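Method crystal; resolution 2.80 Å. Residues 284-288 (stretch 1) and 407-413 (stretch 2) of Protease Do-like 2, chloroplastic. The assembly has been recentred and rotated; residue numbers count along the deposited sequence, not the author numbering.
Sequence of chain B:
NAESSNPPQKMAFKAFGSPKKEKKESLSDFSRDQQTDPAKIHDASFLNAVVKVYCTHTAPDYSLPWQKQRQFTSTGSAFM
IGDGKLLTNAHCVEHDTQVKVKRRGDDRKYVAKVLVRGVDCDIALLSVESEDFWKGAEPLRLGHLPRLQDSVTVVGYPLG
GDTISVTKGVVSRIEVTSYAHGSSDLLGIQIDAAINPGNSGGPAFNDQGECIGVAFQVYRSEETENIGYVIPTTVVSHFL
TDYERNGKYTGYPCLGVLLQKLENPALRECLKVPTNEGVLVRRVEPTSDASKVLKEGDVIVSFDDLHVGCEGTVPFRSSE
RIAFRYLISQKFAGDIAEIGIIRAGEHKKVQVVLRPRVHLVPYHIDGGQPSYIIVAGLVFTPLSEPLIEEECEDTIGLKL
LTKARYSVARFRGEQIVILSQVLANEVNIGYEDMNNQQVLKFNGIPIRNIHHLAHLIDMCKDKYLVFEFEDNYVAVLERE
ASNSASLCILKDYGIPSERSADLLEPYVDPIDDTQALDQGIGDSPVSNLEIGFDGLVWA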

# COMPACT_ATOMS: atom_id res chain seq x y z
N VAL B 284 6.98 -43.18 -4.62
CA VAL B 284 5.69 -43.80 -4.89
C VAL B 284 4.75 -43.56 -3.71
O VAL B 284 5.18 -43.50 -2.56
CB VAL B 284 5.84 -45.32 -5.09
CG1 VAL B 284 6.67 -45.60 -6.32
CG2 VAL B 284 6.49 -45.94 -3.88
N GLU B 285 3.46 -43.42 -4.00
CA GLU B 285 2.45 -43.33 -2.96
C GLU B 285 2.09 -44.70 -2.37
O GLU B 285 1.67 -45.60 -3.09
CB GLU B 285 1.20 -42.63 -3.47
CG GLU B 285 1.26 -41.12 -3.43
CD GLU B 285 0.04 -40.48 -4.05
OE1 GLU B 285 -1.10 -40.84 -3.65
OE2 GLU B 285 0.22 -39.62 -4.95
N PRO B 286 2.24 -44.84 -1.05
CA PRO B 286 1.96 -46.09 -0.34
C PRO B 286 0.53 -46.60 -0.52
O PRO B 286 0.33 -47.80 -0.39
CB PRO B 286 2.19 -45.72 1.12
CG PRO B 286 3.14 -44.58 1.07
CD PRO B 286 2.74 -43.80 -0.14
N THR B 287 -0.43 -45.73 -0.79
CA THR B 287 -1.81 -46.20 -0.93
C THR B 287 -2.16 -46.59 -2.35
O THR B 287 -3.27 -47.05 -2.60
CB THR B 287 -2.88 -45.19 -0.43
OG1 THR B 287 -3.03 -44.11 -1.36
CG2 THR B 287 -2.53 -44.68 0.97
N SER B 288 -1.21 -46.43 -3.27
CA SER B 288 -1.45 -46.75 -4.68
C SER B 288 -0.87 -48.11 -5.04
O SER B 288 0.10 -48.56 -4.41
CB SER B 288 -0.88 -45.67 -5.59
OG SER B 288 0.51 -45.88 -5.81
N SER B 407 3.34 -34.26 2.84
CA SER B 407 3.07 -35.60 3.35
C SER B 407 2.02 -36.39 2.57
O SER B 407 1.06 -35.83 2.05
CB SER B 407 2.70 -35.53 4.83
OG SER B 407 2.25 -36.80 5.27
N VAL B 408 2.21 -37.70 2.51
CA VAL B 408 1.30 -38.57 1.79
C VAL B 408 0.60 -39.53 2.75
O VAL B 408 1.11 -39.81 3.82
CB VAL B 408 2.02 -39.41 0.71
CG1 VAL B 408 2.82 -38.51 -0.20
CG2 VAL B 408 2.92 -40.45 1.35
N ALA B 409 -0.57 -40.01 2.36
CA ALA B 409 -1.28 -41.01 3.15
C ALA B 409 -0.50 -42.33 3.22
O ALA B 409 -0.11 -42.87 2.19
CB ALA B 409 -2.67 -41.24 2.57
N ARG B 410 -0.29 -42.83 4.43
CA ARG B 410 0.38 -44.13 4.63
C ARG B 410 -0.58 -45.31 4.48
O ARG B 410 -0.16 -46.44 4.25
CB ARG B 410 1.05 -44.20 6.01
CG ARG B 410 2.23 -43.25 6.19
CD ARG B 410 2.78 -43.33 7.61
NE ARG B 410 1.72 -43.15 8.60
CZ ARG B 410 1.82 -42.40 9.70
NH1 ARG B 410 2.95 -41.75 9.96
NH2 ARG B 410 0.79 -42.31 10.53
N PHE B 411 -1.88 -45.04 4.62
CA PHE B 411 -2.91 -46.05 4.41
C PHE B 411 -4.23 -45.35 4.11
O PHE B 411 -4.37 -44.15 4.35
CB PHE B 411 -3.05 -46.94 5.64
CG PHE B 411 -3.25 -46.18 6.91
CD1 PHE B 411 -4.52 -45.74 7.28
CD2 PHE B 411 -2.18 -45.89 7.74
CE1 PHE B 411 -4.70 -45.03 8.45
CE2 PHE B 411 -2.37 -45.19 8.92
CZ PHE B 411 -3.63 -44.76 9.27
N ARG B 412 -5.20 -46.08 3.57
CA ARG B 412 -6.48 -45.46 3.25
C ARG B 412 -7.15 -45.06 4.55
O ARG B 412 -7.02 -45.75 5.55
CB ARG B 412 -7.37 -46.41 2.44
N GLY B 413 -7.84 -43.92 4.55
CA GLY B 413 -8.54 -43.46 5.73
C GLY B 413 -7.73 -42.66 6.74
O GLY B 413 -8.27 -42.17 7.74

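The contact joins two loop segments of one chain, separated by at least 122 residues in sequence between any touching pair, and it buries 253 Å² in total. Register follows the CA atoms: Pro286 CA lies 5.6 Å from Arg410 CA, and Thr287 CA lies 5.5 Å from Phe411 CA, whereas Glu285 CA and Val408 CA are 6.8 Å apart. The two backbones therefore come closest around Pro286 and Thr287, the central residues of a type I beta turn that runs from Glu285 to Ser288.

That turn is held by hydrogen bonds within its own stretch. Ser288 N donates to Glu285 O at 3.0 Å, the closure expected of such a turn, and Ser288 OG donates to the same Glu285 O, also at 3.0 Å. The phi/psi values of Pro286 (-58/-26) and Thr287 (-90/-2) are those of the two corner positions, and both residues direct their CA-to-CB bonds toward the other stretch. The proline ring limits phi to values near the one this first corner requires.

Apolar packing is clearest between Pro286 and Val408. Pro286 CD meets Val408 CG2 at 3.7 Å, a normal van der Waals separation, and the CA-to-CB bond of Val408 also points toward the turn. Glu285 adds a looser contact through the aliphatic part of its side chain, with its CG 4.4 Å from Val408 CG1; its carboxylate atom OE2 is hydrogen-bonded elsewhere in the structure. A second apolar approach places Thr287 CG2 3.8 Å from Ala409 CB.

The remaining contacts set side chains against backbone. Thr287, with chi1 at 75° (p), places its methyl against the opposing main chain: CG2 is 3.3 Å from Ala409 O and 3.6 Å from Phe411 C. Its hydroxyl lies farther off: Thr287 OG1 comes no closer to the other stretch than 4.8 Å, from Ala409 O. Pro286 makes similar approaches, with CD 3.8 Å from Ala409 O and CB 4.0 Å from Arg410 O. These carbon-to-oxygen pairs are packing contacts.

No hydrogen bond crosses the contact among the modelled atoms, a result qualified by the Arg412 side chain, which is absent beyond CB. Arg410 and Phe411 direct their CA-to-CB bonds away, and each side chain stays at least 5.2 Å from the turn, so they take part mainly through backbone. The geometry thus describes van der Waals packing of a turn, closed by hydrogen bonds of its own, against a second loop.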